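Long-range contact in secretion activator protein, hypothetical (PDB 7DNP), which is a muramidase-type autolysin that probably cleaves peptidoglycan glycan strands to make room for the type IV secretion system: residues Asp63-Gly75 / Thr86-Val99. Residues are numbered along the deposited sequence; the frame is centred on the assembly and turned at random.
Sequences DIYRENYWNKVAG and TLDFAIHSGPARAV. With H9U ((2R)-2-[[(2S)-2-[[(2R)-2-[(2R,3S,4R,5R,6S)-5-acetamido-3-[(2S,3R,4R,5S,6R)-3-acetamido-6-(hydroxymethyl)-4,5-bis(oxidanyl)oxan-2-yl]oxy-2-(hydroxymethyl)-6-oxidanyl-oxan-4-yl]oxypropanoyl]amino]propanoyl]amino]pentanedioic acid), chain B.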
loop_
_atom_site.group_PDB
_atom_site.type_symbol
_atom_site.label_atom_id
_atom_site.label_comp_id
_atom_site.label_asym_id
_atom_site.label_seq_id
_atom_site.Cartn_x
_atom_site.Cartn_y
_atom_site.Cartn_z
ATOM N N ASP A 63 -5.280 2.564 13.111
ATOM C CA ASP A 63 -5.914 3.815 12.699
ATOM C C ASP A 63 -5.116 4.492 11.594
ATOM O O ASP A 63 -5.690 5.078 10.669
ATOM C CB ASP A 63 -6.065 4.765 13.888
ATOM C CG ASP A 63 -6.965 4.215 14.976
ATOM O OD1 ASP A 63 -7.894 3.440 14.667
ATOM O OD2 ASP A 63 -6.741 4.571 16.151
ATOM N N ILE A 64 -3.786 4.427 11.680
ATOM C CA ILE A 64 -2.940 5.037 10.661
ATOM C C ILE A 64 -3.120 4.335 9.324
ATOM O O ILE A 64 -3.260 4.986 8.283
ATOM C CB ILE A 64 -1.469 5.019 11.111
ATOM C CG1 ILE A 64 -1.261 6.004 12.270
ATOM C CG2 ILE A 64 -0.553 5.325 9.931
ATOM C CD1 ILE A 64 0.058 5.824 12.989
ATOM N N TYR A 65 -3.112 3.001 9.329
ATOM C CA TYR A 65 -3.322 2.254 8.095
ATOM C C TYR A 65 -4.715 2.507 7.525
ATOM O O TYR A 65 -4.880 2.601 6.303
ATOM C CB TYR A 65 -3.103 0.761 8.342
ATOM C CG TYR A 65 -1.644 0.343 8.331
ATOM C CD1 TYR A 65 -0.802 0.701 7.284
ATOM C CD2 TYR A 65 -1.110 -0.401 9.375
ATOM C CE1 TYR A 65 0.530 0.321 7.275
ATOM C CE2 TYR A 65 0.221 -0.784 9.375
ATOM C CZ TYR A 65 1.033 -0.423 8.327
ATOM O OH TYR A 65 2.356 -0.809 8.337
ATOM N N ARG A 66 -5.727 2.618 8.391
ATOM C CA ARG A 66 -7.094 2.832 7.914
ATOM C C ARG A 66 -7.262 4.226 7.316
ATOM O O ARG A 66 -7.731 4.374 6.182
ATOM C CB ARG A 66 -8.093 2.611 9.055
ATOM C CG ARG A 66 -9.560 2.458 8.611
ATOM C CD ARG A 66 -10.532 2.520 9.799
ATOM N NE ARG A 66 -10.382 3.769 10.545
ATOM C CZ ARG A 66 -9.848 3.858 11.760
ATOM N NH1 ARG A 66 -9.420 2.767 12.384
ATOM N NH2 ARG A 66 -9.738 5.040 12.350
ATOM N N GLU A 67 -6.873 5.264 8.063
ATOM C CA GLU A 67 -7.125 6.640 7.644
ATOM C C GLU A 67 -6.127 7.130 6.603
ATOM O O GLU A 67 -6.503 7.845 5.665
ATOM C CB GLU A 67 -7.085 7.576 8.853
ATOM C CG GLU A 67 -8.168 7.326 9.883
ATOM C CD GLU A 67 -9.555 7.481 9.304
ATOM O OE1 GLU A 67 -9.722 8.303 8.373
ATOM O OE2 GLU A 67 -10.477 6.781 9.778
ATOM N N ASN A 68 -4.851 6.798 6.760
ATOM C CA ASN A 68 -3.821 7.414 5.939
ATOM C C ASN A 68 -3.359 6.536 4.791
ATOM O O ASN A 68 -2.488 6.954 4.023
ATOM C CB ASN A 68 -2.633 7.818 6.813
ATOM C CG ASN A 68 -2.867 9.146 7.508
ATOM O OD1 ASN A 68 -3.930 9.751 7.358
ATOM N ND2 ASN A 68 -1.878 9.612 8.256
ATOM N N TYR A 69 -3.923 5.341 4.641
ATOM C CA TYR A 69 -3.528 4.494 3.526
ATOM C C TYR A 69 -4.765 3.950 2.826
ATOM O O TYR A 69 -5.032 4.317 1.678
ATOM C CB TYR A 69 -2.588 3.385 4.017
ATOM C CG TYR A 69 -1.254 3.962 4.441
ATOM C CD1 TYR A 69 -0.247 4.188 3.508
ATOM C CD2 TYR A 69 -1.018 4.333 5.760
ATOM C CE1 TYR A 69 0.965 4.740 3.882
ATOM C CE2 TYR A 69 0.193 4.888 6.143
ATOM C CZ TYR A 69 1.178 5.091 5.200
ATOM O OH TYR A 69 2.381 5.641 5.574
ATOM N N TRP A 70 -5.542 3.117 3.523
ATOM C CA TRP A 70 -6.777 2.574 2.960
ATOM C C TRP A 70 -7.711 3.680 2.470
ATOM O O TRP A 70 -8.172 3.656 1.323
ATOM C CB TRP A 70 -7.473 1.695 4.003
ATOM C CG TRP A 70 -8.775 1.095 3.555
ATOM C CD1 TRP A 70 -10.027 1.497 3.915
ATOM C CD2 TRP A 70 -8.950 -0.022 2.675
ATOM N NE1 TRP A 70 -10.971 0.702 3.311
ATOM C CE2 TRP A 70 -10.335 -0.238 2.545
ATOM C CE3 TRP A 70 -8.067 -0.856 1.979
ATOM C CZ2 TRP A 70 -10.861 -1.256 1.750
ATOM C CZ3 TRP A 70 -8.596 -1.867 1.190
ATOM C CH2 TRP A 70 -9.975 -2.057 1.082
ATOM N N ASN A 71 -8.004 4.665 3.327
ATOM C CA ASN A 71 -8.919 5.731 2.922
ATOM C C ASN A 71 -8.309 6.637 1.857
ATOM O O ASN A 71 -9.038 7.176 1.017
ATOM C CB ASN A 71 -9.349 6.561 4.136
ATOM C CG ASN A 71 -10.369 5.842 5.000
ATOM O OD1 ASN A 71 -10.988 4.867 4.571
ATOM N ND2 ASN A 71 -10.552 6.322 6.223
ATOM N N LYS A 72 -6.987 6.821 1.863
ATOM C CA LYS A 72 -6.355 7.698 0.882
ATOM C C LYS A 72 -6.227 7.065 -0.499
ATOM O O LYS A 72 -5.872 7.764 -1.453
ATOM C CB LYS A 72 -4.976 8.140 1.386
ATOM C CG LYS A 72 -5.056 9.000 2.636
ATOM C CD LYS A 72 -4.126 10.202 2.570
ATOM C CE LYS A 72 -4.565 11.282 3.565
ATOM N NZ LYS A 72 -3.739 11.288 4.810
ATOM N N VAL A 73 -6.494 5.770 -0.632
ATOM C CA VAL A 73 -6.622 5.131 -1.935
ATOM C C VAL A 73 -8.069 4.738 -2.219
ATOM O O VAL A 73 -8.329 3.980 -3.164
ATOM C CB VAL A 73 -5.678 3.922 -2.060
ATOM C CG1 VAL A 73 -4.235 4.351 -1.808
ATOM C CG2 VAL A 73 -6.090 2.810 -1.099
ATOM N N ALA A 74 -9.014 5.238 -1.418
ATOM C CA ALA A 74 -10.446 4.967 -1.571
ATOM C C ALA A 74 -10.720 3.467 -1.631
ATOM O O ALA A 74 -11.451 2.976 -2.495
ATOM C CB ALA A 74 -11.015 5.678 -2.802
ATOM N N GLY A 75 -10.123 2.739 -0.679
ATOM C CA GLY A 75 -10.203 1.286 -0.695
ATOM C C GLY A 75 -11.626 0.764 -0.675
ATOM O O GLY A 75 -11.939 -0.233 -1.333
ATOM N N THR A 86 -3.671 -1.893 -4.496
ATOM C CA THR A 86 -3.388 -0.473 -4.339
ATOM C C THR A 86 -2.971 -0.150 -2.910
ATOM O O THR A 86 -2.073 0.673 -2.688
ATOM C CB THR A 86 -4.613 0.337 -4.754
ATOM O OG1 THR A 86 -4.983 -0.032 -6.089
ATOM C CG2 THR A 86 -4.323 1.829 -4.701
ATOM N N LEU A 87 -3.596 -0.808 -1.929
ATOM C CA LEU A 87 -3.249 -0.578 -0.527
ATOM C C LEU A 87 -1.799 -0.948 -0.240
ATOM O O LEU A 87 -1.071 -0.189 0.412
ATOM C CB LEU A 87 -4.189 -1.368 0.384
ATOM C CG LEU A 87 -3.814 -1.431 1.868
ATOM C CD1 LEU A 87 -3.885 -0.057 2.513
ATOM C CD2 LEU A 87 -4.709 -2.424 2.602
ATOM N N ASP A 88 -1.358 -2.120 -0.698
ATOM C CA ASP A 88 0.012 -2.518 -0.383
ATOM C C ASP A 88 1.025 -1.592 -1.042
ATOM O O ASP A 88 2.020 -1.210 -0.414
ATOM C CB ASP A 88 0.283 -3.961 -0.793
ATOM C CG ASP A 88 1.634 -4.436 -0.301
ATOM O OD1 ASP A 88 1.739 -4.763 0.896
ATOM O OD2 ASP A 88 2.601 -4.439 -1.094
ATOM N N PHE A 89 0.798 -1.233 -2.309
ATOM C CA PHE A 89 1.624 -0.228 -2.972
ATOM C C PHE A 89 1.632 1.071 -2.168
ATOM O O PHE A 89 2.690 1.674 -1.949
ATOM C CB PHE A 89 1.095 -0.012 -4.398
ATOM C CG PHE A 89 2.078 0.624 -5.358
ATOM C CD1 PHE A 89 3.265 1.191 -4.921
ATOM C CD2 PHE A 89 1.784 0.667 -6.716
ATOM C CE1 PHE A 89 4.146 1.778 -5.819
ATOM C CE2 PHE A 89 2.660 1.251 -7.617
ATOM C CZ PHE A 89 3.846 1.808 -7.165
ATOM N N ALA A 90 0.460 1.488 -1.681
ATOM C CA ALA A 90 0.375 2.698 -0.869
ATOM C C ALA A 90 1.176 2.563 0.418
ATOM O O ALA A 90 1.827 3.518 0.853
ATOM C CB ALA A 90 -1.087 3.020 -0.553
ATOM N N ILE A 91 1.131 1.391 1.053
ATOM C CA ILE A 91 1.883 1.209 2.294
ATOM C C ILE A 91 3.377 1.317 2.026
ATOM O O ILE A 91 4.122 1.942 2.790
ATOM C CB ILE A 91 1.523 -0.138 2.948
ATOM C CG1 ILE A 91 0.103 -0.091 3.517
ATOM C CG2 ILE A 91 2.541 -0.494 4.037
ATOM C CD1 ILE A 91 -0.412 -1.445 3.982
ATOM N N HIS A 92 3.824 0.747 0.909
ATOM C CA HIS A 92 5.244 0.656 0.593
ATOM C C HIS A 92 5.814 1.966 0.064
ATOM O O HIS A 92 6.971 2.294 0.352
ATOM C CB HIS A 92 5.455 -0.457 -0.433
ATOM C CG HIS A 92 6.860 -0.963 -0.513
ATOM N ND1 HIS A 92 7.427 -1.382 -1.698
ATOM C CD2 HIS A 92 7.806 -1.136 0.440
ATOM C CE1 HIS A 92 8.663 -1.789 -1.472
ATOM N NE2 HIS A 92 8.918 -1.648 -0.182
ATOM N N SER A 93 5.026 2.726 -0.697
ATOM C CA SER A 93 5.539 3.875 -1.434
ATOM C C SER A 93 4.685 5.124 -1.264
ATOM O O SER A 93 4.952 6.133 -1.926
ATOM C CB SER A 93 5.657 3.544 -2.927
ATOM O OG SER A 93 6.430 2.373 -3.135
ATOM N N GLY A 94 3.665 5.089 -0.413
ATOM C CA GLY A 94 2.820 6.241 -0.212
ATOM C C GLY A 94 1.576 6.199 -1.078
ATOM O O GLY A 94 1.595 5.712 -2.214
ATOM N N PRO A 95 0.465 6.719 -0.548
ATOM C CA PRO A 95 -0.802 6.662 -1.296
ATOM C C PRO A 95 -0.776 7.434 -2.599
ATOM O O PRO A 95 -1.447 7.029 -3.554
ATOM C CB PRO A 95 -1.819 7.270 -0.317
ATOM C CG PRO A 95 -1.163 7.237 1.010
ATOM C CD PRO A 95 0.304 7.353 0.768
ATOM N N ALA A 96 -0.043 8.546 -2.666
ATOM C CA ALA A 96 -0.028 9.340 -3.891
ATOM C C ALA A 96 0.620 8.571 -5.035
ATOM O O ALA A 96 0.079 8.516 -6.144
ATOM C CB ALA A 96 0.689 10.671 -3.654
ATOM N N ARG A 97 1.779 7.959 -4.777
ATOM C CA ARG A 97 2.472 7.213 -5.824
ATOM C C ARG A 97 1.668 5.995 -6.265
ATOM O O ARG A 97 1.644 5.654 -7.456
ATOM C CB ARG A 97 3.861 6.798 -5.334
ATOM C CG ARG A 97 4.558 5.741 -6.192
ATOM C CD ARG A 97 4.912 6.271 -7.574
ATOM N NE ARG A 97 5.439 7.630 -7.515
ATOM C CZ ARG A 97 5.300 8.527 -8.486
ATOM N NH1 ARG A 97 4.655 8.210 -9.599
ATOM N NH2 ARG A 97 5.805 9.745 -8.340
ATOM N N ALA A 98 1.004 5.324 -5.324
ATOM C CA ALA A 98 0.198 4.164 -5.685
ATOM C C ALA A 98 -0.984 4.574 -6.557
ATOM O O ALA A 98 -1.256 3.942 -7.586
ATOM C CB ALA A 98 -0.279 3.440 -4.424
ATOM N N VAL A 99 -1.686 5.645 -6.169
ATOM C CA VAL A 99 -2.842 6.097 -6.941
ATOM C C VAL A 99 -2.404 6.638 -8.301
ATOM O O VAL A 99 -3.093 6.440 -9.310
ATOM C CB VAL A 99 -3.649 7.135 -6.137
ATOM C CG1 VAL A 99 -4.746 7.754 -7.000
ATOM C CG2 VAL A 99 -4.275 6.481 -4.915
HETATM C C22 H9U B . 8.131 1.611 3.949
HETATM C C24 H9U B . 10.056 0.202 3.395
HETATM C C26 H9U B . 7.705 0.561 4.995
HETATM C C28 H9U B . 9.686 -0.771 4.527
HETATM C C23 H9U B . 9.586 1.575 3.677
HETATM C C25 H9U B . 7.016 3.655 3.532
HETATM C C27 H9U B . 5.919 4.468 4.262
HETATM C C29 H9U B . 5.217 5.373 3.321
HETATM C C30 H9U B . 6.149 6.222 2.556
HETATM C C31 H9U B . 7.151 5.338 1.799
HETATM C C32 H9U B . 11.072 3.016 2.297
HETATM C C33 H9U B . 6.215 0.420 5.008
HETATM C C34 H9U B . 8.076 6.169 0.962
HETATM C C35 H9U B . 12.077 -0.512 2.040
HETATM C C36 H9U B . 11.302 2.992 0.791
HETATM C C37 H9U B . 4.485 3.482 6.222
HETATM C C38 H9U B . 11.120 4.440 2.826
HETATM C C39 H9U B . 10.422 2.437 -1.512
HETATM C C40 H9U B . 13.586 -0.606 1.843
HETATM C C41 H9U B . 3.432 2.450 6.620
HETATM C C42 H9U B . 10.008 3.808 -2.035
HETATM C C43 H9U B . 10.670 6.210 -2.559
HETATM C C44 H9U B . 9.523 1.378 -2.122
HETATM C C45 H9U B . 10.391 7.107 -1.362
HETATM C C46 H9U B . 11.845 6.799 -3.326
HETATM C C47 H9U B . 11.374 7.810 -4.371
HETATM C C48 H9U B . 12.544 8.367 -5.177
HETATM N N18 H9U B . 11.538 0.122 3.219
HETATM N N19 H9U B . 4.904 3.522 4.827
HETATM N N20 H9U B . 10.236 2.469 -0.071
HETATM N N21 H9U B . 11.012 4.876 -2.082
HETATM O O01 H9U B . 7.777 2.928 4.433
HETATM O O02 H9U B . 8.242 -0.781 4.745
HETATM O O03 H9U B . 7.910 4.530 2.756
HETATM O O04 H9U B . 9.796 2.444 2.491
HETATM O O05 H9U B . 10.298 -0.373 5.686
HETATM O O06 H9U B . 4.252 6.226 4.048
HETATM O O07 H9U B . 5.417 7.021 1.609
HETATM O O08 H9U B . 5.916 -0.633 5.886
HETATM O O09 H9U B . 8.801 7.033 1.791
HETATM O O10 H9U B . 11.347 -0.963 1.219
HETATM O O11 H9U B . 12.320 3.378 0.326
HETATM O O12 H9U B . 4.929 4.224 7.040
HETATM O O13 H9U B . 8.885 3.988 -2.378
HETATM O O14 H9U B . 9.510 8.005 -1.446
HETATM O O15 H9U B . 11.041 6.948 -0.294
HETATM O O16 H9U B . 13.714 7.957 -4.941
HETATM O O17 H9U B . 12.334 9.233 -6.069
#
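Tyr65 of helix 58-70 crosses Ile91 at about a right angle, its CE1 lying 3.8 Å from Ile91 CG1. The same CE1 is 3.7 Å from the acetamido methyl C41 of the bound muropeptide H9U, while the Tyr65 hydroxyl is taken by the backbone carbonyl of Met33. At Asn68 the carbonyl O abuts CG of Pro95, a compact ring with no long side chain to keep it from the backbone. Tyr69 reaches the ligand as well. With CG anti to the carbonyl carbon (chi1 -69°), CB rests on Leu87 CD1 while the ring passes Ile91 and Pro95, and its CE1 edge comes 3.4 Å from Ala90 O. Its OH then makes a very short hydrogen bond to H9U O06, 2.5 Å, and also bonds to Thr39. This is the lysozyme-clan domain of the GH108 family, and segments 63-70 and 86-93, whose axes stand at 101°, both contribute to its glycan pocket. Beside Tyr69, the carbonyl of Ile91 accepts from H9U N19 (2.7 Å, 162°), and His92 lays its ring against methyl C44. Trp70 turns CE3 to Leu87 CD2 (3.8 Å), and its NE1 bonds to Asp76 OD1. Lys72 lends its aliphatic CB to Pro95, its amine turning back to Asn68 OD1, above the carbonyl plane. Val73, branched and apolar, packs CG1 against Ala90 CB at 3.6 Å and Val99 CG2 at 3.8 Å, while CB rests on Thr86 CG2.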